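Local coordinates for protein thiamine phosphate pyrophosphorylase (Bacteroides thetaiotaomicron VPI-5482, PDB 3CEU) that probably joins the pyrimidine and thiazole precursors into thiamine phosphate, as a TIM-barrel member of the thiamine-phosphate synthase family, at residues N186-A189 and V190-F194; I18-A21 and L22-G26; P9-F12 and V13-K17; V170-G173 and D174-K178; L48-E51 and K52-R55. All coordinates share one frame; numbering follows the deposited sequence.

Interaction 1 of 5, residues N186-A189 and V190-F194; sequences NYLA and VIEHF
Y187 touches I191 one turn further on, at the start of helix 188-201, the last helix of the chain. Just ahead of it, N186 makes an Asx turn: its OD1 takes the N-H of L188, N186 OD1 to L188 N being 2.9 Å, in the carbonyl plane and on a lone pair. Y187, the N-cap residue, has CG wedged between its own N and carbonyl carbon (chi1 47°), which lays the ring alongside the I191 side chain; Y187 CD2 is 3.8 Å from I191 CG1, which sits in the ring plane at its edge. Y187 O accepts I191 N at 3.2 Å. L188 follows, its O taking E192 N at 2.7 Å, while L188 CD2 lies 3.4 Å from E192 OE2. A189 O accepts H193 N at 3.0 Å. Y187, I191 and F194 face helix 15-24, whereas V190 lies on L175 of helix 173-176 and H193 NE2 hydrogen-bonds D174 there. The helix start is therefore held by a side-chain carbonyl ahead of it and by regular backbone bonds behind, with its apolar side packed on two helices and L188 and E192 on the exposed side.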
loop_
_atom_site.group_PDB
_atom_site.type_symbol
_atom_site.label_atom_id
_atom_site.label_comp_id
_atom_site.label_asym_id
_atom_site.label_seq_id
_atom_site.Cartn_x
_atom_site.Cartn_y
_atom_site.Cartn_z
ATOM N N ASN A 186 -21.609 9.314 5.953
ATOM C CA ASN A 186 -20.483 8.919 6.775
ATOM C C ASN A 186 -19.594 7.939 6.028
ATOM O O ASN A 186 -19.894 7.557 4.895
ATOM C CB ASN A 186 -20.969 8.325 8.104
ATOM C CG ASN A 186 -21.751 7.039 7.929
ATOM O OD1 ASN A 186 -21.188 5.999 7.575
ATOM N ND2 ASN A 186 -23.058 7.103 8.185
ATOM N N TYR A 187 -18.485 7.558 6.653
ATOM C CA TYR A 187 -17.547 6.639 6.033
ATOM C C TYR A 187 -17.434 5.300 6.759
ATOM O O TYR A 187 -16.386 4.647 6.750
ATOM C CB TYR A 187 -16.169 7.296 5.906
ATOM C CG TYR A 187 -15.675 8.004 7.146
ATOM C CD1 TYR A 187 -15.941 9.356 7.354
ATOM C CD2 TYR A 187 -14.926 7.324 8.102
ATOM C CE1 TYR A 187 -15.471 10.017 8.486
ATOM C CE2 TYR A 187 -14.448 7.971 9.241
ATOM C CZ TYR A 187 -14.722 9.317 9.428
ATOM O OH TYR A 187 -14.240 9.956 10.554
ATOM N N LEU A 188 -18.535 4.896 7.379
ATOM C CA LEU A 188 -18.608 3.633 8.102
ATOM C C LEU A 188 -18.298 2.455 7.172
ATOM O O LEU A 188 -17.502 1.576 7.513
ATOM C CB LEU A 188 -20.010 3.471 8.707
ATOM C CG LEU A 188 -20.093 3.566 10.231
ATOM C CD1 LEU A 188 -21.539 3.760 10.686
ATOM C CD2 LEU A 188 -19.507 2.302 10.834
ATOM N N ALA A 189 -18.932 2.445 6.000
ATOM C CA ALA A 189 -18.727 1.376 5.022
ATOM C C ALA A 189 -17.247 1.161 4.712
ATOM O O ALA A 189 -16.806 0.034 4.489
ATOM C CB ALA A 189 -19.490 1.685 3.723
ATOM N N VAL A 190 -16.474 2.236 4.686
ATOM C CA VAL A 190 -15.060 2.087 4.411
ATOM C C VAL A 190 -14.369 1.431 5.599
ATOM O O VAL A 190 -13.629 0.466 5.429
ATOM C CB VAL A 190 -14.410 3.446 4.091
ATOM C CG1 VAL A 190 -12.880 3.321 4.094
ATOM C CG2 VAL A 190 -14.879 3.917 2.717
ATOM N N ILE A 191 -14.624 1.935 6.801
ATOM C CA ILE A 191 -13.996 1.363 7.984
ATOM C C ILE A 191 -14.452 -0.072 8.228
ATOM O O ILE A 191 -13.645 -0.929 8.578
ATOM C CB ILE A 191 -14.298 2.193 9.250
ATOM C CG1 ILE A 191 -14.080 3.684 8.969
ATOM C CG2 ILE A 191 -13.392 1.737 10.407
ATOM C CD1 ILE A 191 -12.701 4.006 8.420
ATOM N N GLU A 192 -15.737 -0.343 8.039
ATOM C CA GLU A 192 -16.234 -1.691 8.252
ATOM C C GLU A 192 -15.634 -2.655 7.246
ATOM O O GLU A 192 -15.294 -3.794 7.579
ATOM C CB GLU A 192 -17.768 -1.718 8.182
ATOM C CG GLU A 192 -18.423 -0.844 9.244
ATOM C CD GLU A 192 -19.933 -0.971 9.274
ATOM O OE1 GLU A 192 -20.445 -1.934 9.876
ATOM O OE2 GLU A 192 -20.616 -0.105 8.690
ATOM N N HIS A 193 -15.485 -2.196 6.011
ATOM C CA HIS A 193 -14.926 -3.050 4.967
ATOM C C HIS A 193 -13.428 -3.295 5.196
ATOM O O HIS A 193 -12.904 -4.342 4.808
ATOM C CB HIS A 193 -15.157 -2.417 3.598
ATOM C CG HIS A 193 -14.735 -3.282 2.458
ATOM N ND1 HIS A 193 -15.365 -4.471 2.155
ATOM C CD2 HIS A 193 -13.712 -3.157 1.582
ATOM C CE1 HIS A 193 -14.739 -5.045 1.142
ATOM N NE2 HIS A 193 -13.735 -4.269 0.778
ATOM N N PHE A 194 -12.744 -2.343 5.835
ATOM C CA PHE A 194 -11.314 -2.501 6.118
ATOM C C PHE A 194 -11.122 -3.592 7.173
ATOM O O PHE A 194 -10.263 -4.465 7.027
ATOM C CB PHE A 194 -10.699 -1.188 6.620
ATOM C CG PHE A 194 -9.301 -1.348 7.174
ATOM C CD1 PHE A 194 -9.082 -1.387 8.546
ATOM C CD2 PHE A 194 -8.214 -1.523 6.321
ATOM C CE1 PHE A 194 -7.794 -1.609 9.068
ATOM C CE2 PHE A 194 -6.921 -1.746 6.828
ATOM C CZ PHE A 194 -6.712 -1.791 8.200
#

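Interaction 2 of 5, residues I18-A21 and L22-G26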
loop_
_atom_site.group_PDB
_atom_site.type_symbol
_atom_site.label_atom_id
_atom_site.label_comp_id
_atom_site.label_asym_id
_atom_site.label_seq_id
_atom_site.Cartn_x
_atom_site.Cartn_y
_atom_site.Cartn_z
ATOM N N ILE A 18 -10.718 9.743 7.783
ATOM C CA ILE A 18 -10.839 8.368 7.375
ATOM C C ILE A 18 -9.511 7.661 7.561
ATOM O O ILE A 18 -9.476 6.543 8.069
ATOM C CB ILE A 18 -11.297 8.246 5.907
ATOM C CG1 ILE A 18 -12.654 8.934 5.729
ATOM C CG2 ILE A 18 -11.406 6.772 5.532
ATOM C CD1 ILE A 18 -13.210 8.881 4.320
ATOM N N ILE A 19 -8.416 8.305 7.157
ATOM C CA ILE A 19 -7.102 7.689 7.295
ATOM C C ILE A 19 -6.782 7.398 8.753
ATOM O O ILE A 19 -6.297 6.319 9.094
ATOM C CB ILE A 19 -5.991 8.583 6.709
ATOM C CG1 ILE A 19 -6.128 8.628 5.179
ATOM C CG2 ILE A 19 -4.604 8.051 7.134
ATOM C CD1 ILE A 19 -5.180 9.604 4.460
ATOM N N THR A 20 -7.059 8.365 9.614
ATOM C CA THR A 20 -6.790 8.212 11.033
ATOM C C THR A 20 -7.594 7.045 11.593
ATOM O O THR A 20 -7.076 6.210 12.343
ATOM C CB THR A 20 -7.139 9.505 11.757
ATOM O OG1 THR A 20 -6.356 10.569 11.199
ATOM C CG2 THR A 20 -6.851 9.385 13.249
ATOM N N ALA A 21 -8.858 6.987 11.193
ATOM C CA ALA A 21 -9.764 5.930 11.620
ATOM C C ALA A 21 -9.232 4.555 11.196
ATOM O O ALA A 21 -9.402 3.565 11.915
ATOM C CB ALA A 21 -11.160 6.175 11.021
ATOM N N LEU A 22 -8.600 4.501 10.025
ATOM C CA LEU A 22 -8.035 3.255 9.514
ATOM C C LEU A 22 -6.777 2.893 10.322
ATOM O O LEU A 22 -6.523 1.719 10.604
ATOM C CB LEU A 22 -7.699 3.389 8.013
ATOM C CG LEU A 22 -8.891 3.621 7.059
ATOM C CD1 LEU A 22 -8.427 4.146 5.706
ATOM C CD2 LEU A 22 -9.650 2.322 6.884
ATOM N N PHE A 23 -5.982 3.886 10.699
ATOM C CA PHE A 23 -4.803 3.577 11.498
ATOM C C PHE A 23 -5.285 3.014 12.841
ATOM O O PHE A 23 -4.814 1.970 13.292
ATOM C CB PHE A 23 -3.932 4.822 11.708
ATOM C CG PHE A 23 -2.969 5.086 10.576
ATOM C CD1 PHE A 23 -2.072 4.104 10.169
ATOM C CD2 PHE A 23 -2.944 6.316 9.932
ATOM C CE1 PHE A 23 -1.164 4.343 9.141
ATOM C CE2 PHE A 23 -2.037 6.565 8.901
ATOM C CZ PHE A 23 -1.147 5.575 8.508
ATOM N N GLU A 24 -6.248 3.695 13.455
ATOM C CA GLU A 24 -6.813 3.269 14.732
ATOM C C GLU A 24 -7.316 1.817 14.708
ATOM O O GLU A 24 -7.397 1.167 15.752
ATOM C CB GLU A 24 -7.951 4.218 15.134
ATOM C CG GLU A 24 -7.465 5.569 15.671
ATOM C CD GLU A 24 -8.580 6.592 15.819
ATOM O OE1 GLU A 24 -9.671 6.224 16.318
ATOM O OE2 GLU A 24 -8.363 7.772 15.449
ATOM N N GLU A 25 -7.650 1.313 13.519
ATOM C CA GLU A 25 -8.127 -0.059 13.377
ATOM C C GLU A 25 -6.992 -1.002 12.982
ATOM O O GLU A 25 -7.224 -2.109 12.483
ATOM C CB GLU A 25 -9.254 -0.135 12.349
ATOM C CG GLU A 25 -10.501 0.644 12.741
ATOM C CD GLU A 25 -11.145 0.134 14.030
ATOM O OE1 GLU A 25 -12.042 0.823 14.555
ATOM O OE2 GLU A 25 -10.772 -0.959 14.516
ATOM N N GLY A 26 -5.762 -0.545 13.192
ATOM C CA GLY A 26 -4.603 -1.371 12.903
ATOM C C GLY A 26 -4.025 -1.371 11.502
ATOM O O GLY A 26 -3.361 -2.336 11.127
#
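Helix 15-24 is the crossover of the beta-alpha-beta unit formed with strands 2-6 and 29-32, the first such unit of the barrel; I18 to E24 form its last turns, and E25 and G26 the exit. I18 and L22 stand side by side on one flank, I18 CG2 being 4.0 Å from L22 CD1; both also pack on W176. On another flank I19 and F23 pair in the same way. With chi1 of -69°, I19 sets its CG2 branch anti to the backbone N, where I19 CG2 meets F23 CE2 at 3.5 Å, and both residues rest on L30 of strand 29-32. The F23 ring stacks further out with Y53. Between T20 and the exposed E24, the methyl and not the hydroxyl of T20 faces the glutamate; T20 OG1 bonds back to D16 O. Along the backbone, E24 N reaches T20 O at 2.9 Å in an almost straight bond, whereas E25 N to A21 O is weak as the helix unwinds. A Schellman motif ends it: G26, at positive phi, is the C-prime residue, and L27 N bonds to L22 O around it. The inner bond of that motif runs from G26 N to F23 O, 2.7 Å long.

Interaction 3 of 5, residues P9-F12 and V13-K17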
loop_
_atom_site.group_PDB
_atom_site.type_symbol
_atom_site.label_atom_id
_atom_site.label_comp_id
_atom_site.label_asym_id
_atom_site.label_seq_id
_atom_site.Cartn_x
_atom_site.Cartn_y
_atom_site.Cartn_z
ATOM N N PRO A 9 -5.658 9.152 -5.717
ATOM C CA PRO A 9 -4.785 10.074 -6.449
ATOM C C PRO A 9 -5.070 11.546 -6.140
ATOM O O PRO A 9 -4.198 12.395 -6.309
ATOM C CB PRO A 9 -5.062 9.729 -7.912
ATOM C CG PRO A 9 -5.511 8.292 -7.856
ATOM C CD PRO A 9 -6.415 8.299 -6.648
ATOM N N THR A 10 -6.288 11.837 -5.690
ATOM C CA THR A 10 -6.678 13.204 -5.380
ATOM C C THR A 10 -7.036 13.445 -3.909
ATOM O O THR A 10 -7.366 12.512 -3.176
ATOM C CB THR A 10 -7.866 13.657 -6.277
ATOM O OG1 THR A 10 -8.485 14.813 -5.700
ATOM C CG2 THR A 10 -8.897 12.556 -6.416
ATOM N N PHE A 11 -6.953 14.713 -3.497
ATOM C CA PHE A 11 -7.251 15.163 -2.134
ATOM C C PHE A 11 -8.747 15.423 -1.954
ATOM O O PHE A 11 -9.396 15.969 -2.848
ATOM C CB PHE A 11 -6.489 16.466 -1.831
ATOM C CG PHE A 11 -5.009 16.276 -1.607
ATOM C CD1 PHE A 11 -4.516 15.982 -0.342
ATOM C CD2 PHE A 11 -4.116 16.355 -2.665
ATOM C CE1 PHE A 11 -3.152 15.767 -0.135
ATOM C CE2 PHE A 11 -2.753 16.138 -2.463
ATOM C CZ PHE A 11 -2.272 15.845 -1.196
ATOM N N PHE A 12 -9.290 15.037 -0.803
ATOM C CA PHE A 12 -10.705 15.269 -0.524
ATOM C C PHE A 12 -10.965 15.462 0.970
ATOM O O PHE A 12 -10.279 14.877 1.808
ATOM C CB PHE A 12 -11.572 14.122 -1.070
ATOM C CG PHE A 12 -11.327 12.794 -0.411
ATOM C CD1 PHE A 12 -10.238 12.006 -0.779
ATOM C CD2 PHE A 12 -12.197 12.322 0.569
ATOM C CE1 PHE A 12 -10.021 10.769 -0.184
ATOM C CE2 PHE A 12 -11.991 11.086 1.174
ATOM C CZ PHE A 12 -10.900 10.308 0.797
ATOM N N VAL A 13 -11.953 16.296 1.293
ATOM C CA VAL A 13 -12.302 16.580 2.682
ATOM C C VAL A 13 -12.671 15.307 3.425
ATOM O O VAL A 13 -13.295 14.407 2.859
ATOM C CB VAL A 13 -13.495 17.551 2.777
ATOM C CG1 VAL A 13 -13.083 18.929 2.306
ATOM C CG2 VAL A 13 -14.655 17.022 1.941
ATOM N N GLU A 14 -12.294 15.246 4.698
ATOM C CA GLU A 14 -12.569 14.082 5.533
ATOM C C GLU A 14 -11.560 12.952 5.326
ATOM O O GLU A 14 -11.543 11.984 6.089
ATOM C CB GLU A 14 -13.995 13.571 5.287
ATOM C CG GLU A 14 -15.050 14.353 6.060
ATOM C CD GLU A 14 -16.463 13.898 5.759
ATOM O OE1 GLU A 14 -16.957 14.176 4.642
ATOM O OE2 GLU A 14 -17.078 13.263 6.642
ATOM N N GLU A 15 -10.713 13.090 4.307
ATOM C CA GLU A 15 -9.695 12.081 4.010
ATOM C C GLU A 15 -8.792 11.828 5.225
ATOM O O GLU A 15 -8.445 10.680 5.519
ATOM C CB GLU A 15 -8.831 12.524 2.821
ATOM C CG GLU A 15 -7.854 11.453 2.344
ATOM C CD GLU A 15 -6.894 11.936 1.259
ATOM O OE1 GLU A 15 -6.156 11.087 0.716
ATOM O OE2 GLU A 15 -6.872 13.149 0.952
ATOM N N ASP A 16 -8.422 12.900 5.926
ATOM C CA ASP A 16 -7.570 12.782 7.102
ATOM C C ASP A 16 -8.266 11.997 8.218
ATOM O O ASP A 16 -7.629 11.224 8.937
ATOM C CB ASP A 16 -7.161 14.171 7.615
ATOM C CG ASP A 16 -8.291 14.896 8.335
ATOM O OD1 ASP A 16 -9.341 15.147 7.714
ATOM O OD2 ASP A 16 -8.124 15.215 9.526
ATOM N N LYS A 17 -9.574 12.199 8.356
ATOM C CA LYS A 17 -10.359 11.506 9.381
ATOM C C LYS A 17 -10.452 10.031 9.048
ATOM O O LYS A 17 -10.304 9.166 9.910
ATOM C CB LYS A 17 -11.787 12.060 9.449
ATOM C CG LYS A 17 -11.993 13.265 10.360
ATOM C CD LYS A 17 -11.320 14.519 9.845
ATOM C CE LYS A 17 -11.817 15.743 10.608
ATOM N NZ LYS A 17 -13.277 15.983 10.361
HETATM O O HOH W 1 -7.329 15.631 1.853
#
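V13 carries the chain from F12 into helix 15-24, in a type II beta turn that runs from F12 to E15; the V13 carbonyl turns back so that V13 O lies 3.3 Å from F12 CD2. E14 takes the positive phi that this turn needs at its third position and is the N-cap residue of the helix. E15 then does most of the work. E15 N closes the turn on F12 O at 3.1 Å, and the side chain runs fully extended back over the F12 ring, with CG anti to the backbone N (chi1 -173°). E15 CB stands 3.6 Å from the F12 ring centroid, 11° off the normal, a CH-pi contact over the face. Further along, E15 CG is 3.4 Å from F12 CE1, and the carboxylate lies at only 18° to the ring plane. At the far end a water donates to both E15 OE2 (2.7 Å) and F12 O (3.0 Å), bridging the carboxylate to the turn. E15 OE1 forms a salt bridge with K34, whose ammonium also bonds T10 O and makes a cation-pi contact with F11. Both carboxylate oxygens are thus engaged, and the nearby lysine would be expected to keep this buried glutamate ionised. The aliphatic part of E15 covers an aromatic face while its charged end ties the loop after strand 2-6 to K34.

Interaction 4 of 5, residues V170-G173 and D174-K178; sequences VVLG and DLWNK
L172 O is the centre of the contact between the end of strand 168-171 and the short helix that follows, because L172 is the N-cap residue and its carbonyl takes the first helical N-H groups. L172 O accepts W176 N at 3.0 Å in a nearly straight bond, and also lies 3.1 Å from W176 CD1, where the indole passes beside it. L175 N approaches the same oxygen, though its modelled position is less sure. The side chains of L172 and W176 meet at about a right angle, L172 CD2 resting 3.8 Å from W176 CD1. A residue earlier, V171 CG2 touches L175 CD1 at 4.1 Å; L175 keeps CG anti to the backbone N (chi1 -170°), and its other methyl, CD2, stands 3.8 Å above the plane of the W176 ring, over its centre. G173 O receives N177 N at 2.9 Å and carries the turn onward.

In the next shell, W176 NE1 bonds to V6 O of strand 2-6, which fixes the rotation of the indole, and the ring also meets V5 and F12. D174 lies against N154 and against L197 of helix 188-201. V171 pairs through its backbone with I4 and V6, so strand 168-171 closes the barrel against strand 2-6. A short extra helix directly after the eighth strand, ahead of the final long helix, occurs as in phosphate-binding TIM barrels, with which thiamine-phosphate synthases are commonly grouped.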
loop_
_atom_site.group_PDB
_atom_site.type_symbol
_atom_site.label_atom_id
_atom_site.label_comp_id
_atom_site.label_asym_id
_atom_site.label_seq_id
_atom_site.Cartn_x
_atom_site.Cartn_y
_atom_site.Cartn_z
ATOM N N VAL A 170 -1.852 -5.183 -1.226
ATOM C CA VAL A 170 -2.044 -3.750 -1.377
ATOM C C VAL A 170 -3.385 -3.472 -2.017
ATOM O O VAL A 170 -3.731 -4.068 -3.025
ATOM C CB VAL A 170 -0.928 -3.144 -2.241
ATOM C CG1 VAL A 170 -1.086 -1.631 -2.317
ATOM C CG2 VAL A 170 0.425 -3.527 -1.644
ATOM N N VAL A 171 -4.140 -2.556 -1.431
ATOM C CA VAL A 171 -5.457 -2.245 -1.954
ATOM C C VAL A 171 -5.673 -0.742 -2.123
ATOM O O VAL A 171 -5.056 0.076 -1.441
ATOM C CB VAL A 171 -6.545 -2.807 -1.010
ATOM C CG1 VAL A 171 -6.355 -4.297 -0.829
ATOM C CG2 VAL A 171 -6.470 -2.104 0.338
ATOM N N LEU A 172 -6.552 -0.379 -3.043
ATOM C CA LEU A 172 -6.848 1.028 -3.258
ATOM C C LEU A 172 -8.332 1.184 -3.583
ATOM O O LEU A 172 -9.111 1.634 -2.743
ATOM C CB LEU A 172 -5.974 1.597 -4.388
ATOM C CG LEU A 172 -5.729 3.119 -4.364
ATOM C CD1 LEU A 172 -4.585 3.501 -5.316
ATOM C CD2 LEU A 172 -7.006 3.842 -4.752
ATOM N N GLY A 173 -8.722 0.783 -4.789
ATOM C CA GLY A 173 -10.113 0.900 -5.204
ATOM C C GLY A 173 -11.152 0.156 -4.373
ATOM O O GLY A 173 -12.139 0.744 -3.915
ATOM N N ASP A 174 -10.943 -1.140 -4.175
ATOM C CA ASP A 174 -11.903 -1.934 -3.415
ATOM C C ASP A 174 -12.211 -1.335 -2.053
ATOM O O ASP A 174 -13.204 -1.700 -1.411
ATOM C CB ASP A 174 -11.397 -3.351 -3.212
ATOM C CG ASP A 174 -12.333 -4.164 -2.353
ATOM O OD1 ASP A 174 -13.504 -4.336 -2.759
ATOM O OD2 ASP A 174 -11.909 -4.618 -1.270
ATOM N N LEU A 175 -11.358 -0.414 -1.615
ATOM C CA LEU A 175 -11.550 0.216 -0.326
ATOM C C LEU A 175 -12.155 1.622 -0.421
ATOM O O LEU A 175 -13.255 1.862 0.094
ATOM C CB LEU A 175 -10.222 0.233 0.436
ATOM C CG LEU A 175 -10.282 0.648 1.901
ATOM C CD1 LEU A 175 -9.085 0.089 2.648
ATOM C CD2 LEU A 175 -10.319 2.160 1.979
ATOM N N TRP A 176 -11.459 2.542 -1.086
ATOM C CA TRP A 176 -11.944 3.914 -1.214
ATOM C C TRP A 176 -13.240 4.063 -2.029
ATOM O O TRP A 176 -14.036 4.971 -1.779
ATOM C CB TRP A 176 -10.843 4.807 -1.800
ATOM C CG TRP A 176 -9.604 4.833 -0.964
ATOM C CD1 TRP A 176 -8.430 4.190 -1.221
ATOM C CD2 TRP A 176 -9.434 5.486 0.300
ATOM N NE1 TRP A 176 -7.537 4.397 -0.191
ATOM C CE2 TRP A 176 -8.130 5.189 0.756
ATOM C CE3 TRP A 176 -10.264 6.289 1.099
ATOM C CZ2 TRP A 176 -7.630 5.668 1.970
ATOM C CZ3 TRP A 176 -9.766 6.765 2.311
ATOM C CH2 TRP A 176 -8.464 6.451 2.731
ATOM N N ASN A 177 -13.451 3.176 -2.995
ATOM C CA ASN A 177 -14.658 3.217 -3.807
ATOM C C ASN A 177 -15.905 3.019 -2.940
ATOM O O ASN A 177 -17.037 3.213 -3.404
ATOM C CB ASN A 177 -14.597 2.133 -4.894
ATOM C CG ASN A 177 -13.508 2.407 -5.946
ATOM O OD1 ASN A 177 -13.122 1.519 -6.714
ATOM N ND2 ASN A 177 -13.022 3.648 -5.983
ATOM N N LYS A 178 -15.695 2.638 -1.680
ATOM C CA LYS A 178 -16.792 2.402 -0.739
ATOM C C LYS A 178 -17.266 3.702 -0.116
ATOM O O LYS A 178 -18.086 3.703 0.795
ATOM C CB LYS A 178 -16.345 1.439 0.370
ATOM C CG LYS A 178 -17.301 0.279 0.611
ATOM C CD LYS A 178 -17.528 -0.519 -0.663
ATOM C CE LYS A 178 -16.325 -1.378 -1.036
ATOM N NZ LYS A 178 -16.215 -2.584 -0.164
#

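Interaction 5 of 5, residues L48-E51 and K52-R55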
loop_
_atom_site.group_PDB
_atom_site.type_symbol
_atom_site.label_atom_id
_atom_site.label_comp_id
_atom_site.label_asym_id
_atom_site.label_seq_id
_atom_site.Cartn_x
_atom_site.Cartn_y
_atom_site.Cartn_z
ATOM N N LEU A 48 -2.768 16.871 9.871
ATOM C CA LEU A 48 -4.021 16.466 10.511
ATOM C C LEU A 48 -3.973 15.067 11.082
ATOM O O LEU A 48 -4.690 14.754 12.034
ATOM C CB LEU A 48 -5.173 16.531 9.519
ATOM C CG LEU A 48 -5.876 17.875 9.371
ATOM C CD1 LEU A 48 -4.853 18.995 9.360
ATOM C CD2 LEU A 48 -6.701 17.868 8.078
ATOM N N ILE A 49 -3.153 14.210 10.488
ATOM C CA ILE A 49 -3.049 12.856 10.985
ATOM C C ILE A 49 -2.034 12.786 12.110
ATOM O O ILE A 49 -0.914 13.275 11.982
ATOM C CB ILE A 49 -2.663 11.866 9.863
ATOM C CG1 ILE A 49 -1.568 12.472 8.989
ATOM C CG2 ILE A 49 -3.892 11.526 9.027
ATOM C CD1 ILE A 49 -1.275 11.666 7.734
ATOM N N PRO A 50 -2.434 12.192 13.245
ATOM C CA PRO A 50 -1.629 12.008 14.456
ATOM C C PRO A 50 -0.194 11.616 14.168
ATOM O O PRO A 50 0.054 10.647 13.453
ATOM C CB PRO A 50 -2.382 10.909 15.194
ATOM C CG PRO A 50 -3.790 11.254 14.902
ATOM C CD PRO A 50 -3.765 11.581 13.414
ATOM N N GLU A 51 0.740 12.370 14.743
ATOM C CA GLU A 51 2.175 12.143 14.565
ATOM C C GLU A 51 2.567 10.671 14.686
ATOM O O GLU A 51 3.324 10.156 13.868
ATOM C CB GLU A 51 2.971 12.941 15.609
ATOM C CG GLU A 51 2.387 14.312 15.972
ATOM C CD GLU A 51 3.114 14.988 17.144
ATOM O OE1 GLU A 51 4.209 15.559 16.934
ATOM O OE2 GLU A 51 2.587 14.942 18.280
ATOM N N LYS A 52 2.043 10.007 15.713
ATOM C CA LYS A 52 2.366 8.613 15.966
ATOM C C LYS A 52 2.105 7.651 14.816
ATOM O O LYS A 52 2.621 6.530 14.820
ATOM C CB LYS A 52 1.643 8.123 17.209
ATOM C CG LYS A 52 0.140 8.052 17.107
ATOM C CD LYS A 52 -0.400 7.596 18.454
ATOM C CE LYS A 52 -1.794 7.025 18.363
ATOM N NZ LYS A 52 -2.118 6.342 19.644
ATOM N N TYR A 53 1.312 8.071 13.837
ATOM C CA TYR A 53 1.049 7.210 12.697
ATOM C C TYR A 53 1.929 7.598 11.512
ATOM O O TYR A 53 1.793 7.039 10.425
ATOM C CB TYR A 53 -0.432 7.280 12.288
ATOM C CG TYR A 53 -1.397 6.746 13.334
ATOM C CD1 TYR A 53 -1.221 5.484 13.897
ATOM C CD2 TYR A 53 -2.469 7.515 13.775
ATOM C CE1 TYR A 53 -2.089 5.004 14.880
ATOM C CE2 TYR A 53 -3.339 7.045 14.761
ATOM C CZ TYR A 53 -3.140 5.795 15.309
ATOM O OH TYR A 53 -3.965 5.360 16.318
ATOM N N HIS A 54 2.842 8.544 11.710
ATOM C CA HIS A 54 3.689 8.965 10.601
ATOM C C HIS A 54 4.687 7.923 10.125
ATOM O O HIS A 54 4.963 7.851 8.925
ATOM C CB HIS A 54 4.414 10.273 10.931
ATOM C CG HIS A 54 3.519 11.467 10.888
ATOM N ND1 HIS A 54 3.995 12.762 10.921
ATOM C CD2 HIS A 54 2.170 11.567 10.820
ATOM C CE1 HIS A 54 2.978 13.603 10.873
ATOM N NE2 HIS A 54 1.858 12.903 10.811
ATOM N N ARG A 55 5.222 7.111 11.035
ATOM C CA ARG A 55 6.182 6.085 10.631
ATOM C C ARG A 55 5.500 4.870 10.007
ATOM O O ARG A 55 6.104 3.804 9.897
ATOM C CB ARG A 55 7.037 5.619 11.812
ATOM C CG ARG A 55 6.355 4.635 12.750
ATOM C CD ARG A 55 5.761 5.368 13.928
ATOM N NE ARG A 55 6.001 4.658 15.179
ATOM C CZ ARG A 55 6.077 5.259 16.362
ATOM N NH1 ARG A 55 5.933 6.579 16.449
ATOM N NH2 ARG A 55 6.301 4.545 17.460
#
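H54 folds back over the turn that precedes it, and its ring makes the tight part of this contact. The CA of E51 sits over the face of the imidazole, 3.8 Å from the ring centroid and 9° off its normal, a CH-pi contact. At the ring edge, H54 NE2 gives a hydrogen bond to I49 O at 3.0 Å; the oxygen is tilted from the ring plane and the N-H angle is 138°, so the bond is bent. NE2 has a second partner in L46 O, near the end of helix 39-48, and ND1 on the other side of the ring bonds to F69 O. With carbonyl oxygens at both nitrogens, the arrangement would be consistent with a protonated ring. The backbone is just as compact: Y53 N reaches P50 O at 2.9 Å and H54 N reaches E51 O at 2.7 Å, in a stretch of 3-10 helix. P50 packs here too, its CB resting 3.7 Å from Y53 CD2.

The solvent side is looser. K52, with CG between its own N and carbonyl carbon (chi1 66°), sets K52 CG over one face of the Y53 ring, 4.1 Å above its centre. Beyond that point K52 stretches away, and the ends of E51 and K52 are on the exposed surface.

The whole turn joins helix 39-48 to strand 57-59. It leans on the flank of helix 15-24: I49 and P50 lie against T20, and Y53 touches E24, so the connection is laid along the neighbouring helix of the barrel.

In the fold
Helix 15-24 brings most of these contacts together: interaction 3 starts it, interaction 2 ends it, and interactions 1, 4 and 5 pack against it. Interaction 4 lies deepest, its centre about 10 Å from the centre of the chain, and relies on leucine and indole packing beside the strand that closes the barrel. Interaction 3 is a surface contact and the most polar, with a buried carboxylate, a lysine and a water. Interactions 1, 2, 4 and 5 are partly buried; 1 and 2 are apolar inside, whereas 5 buries a hydrogen-bonded histidine. A side-chain hydrogen bond joins interactions 1 and 4, whereas interactions 4 and 5 stay about 9 Å apart at their nearest atoms.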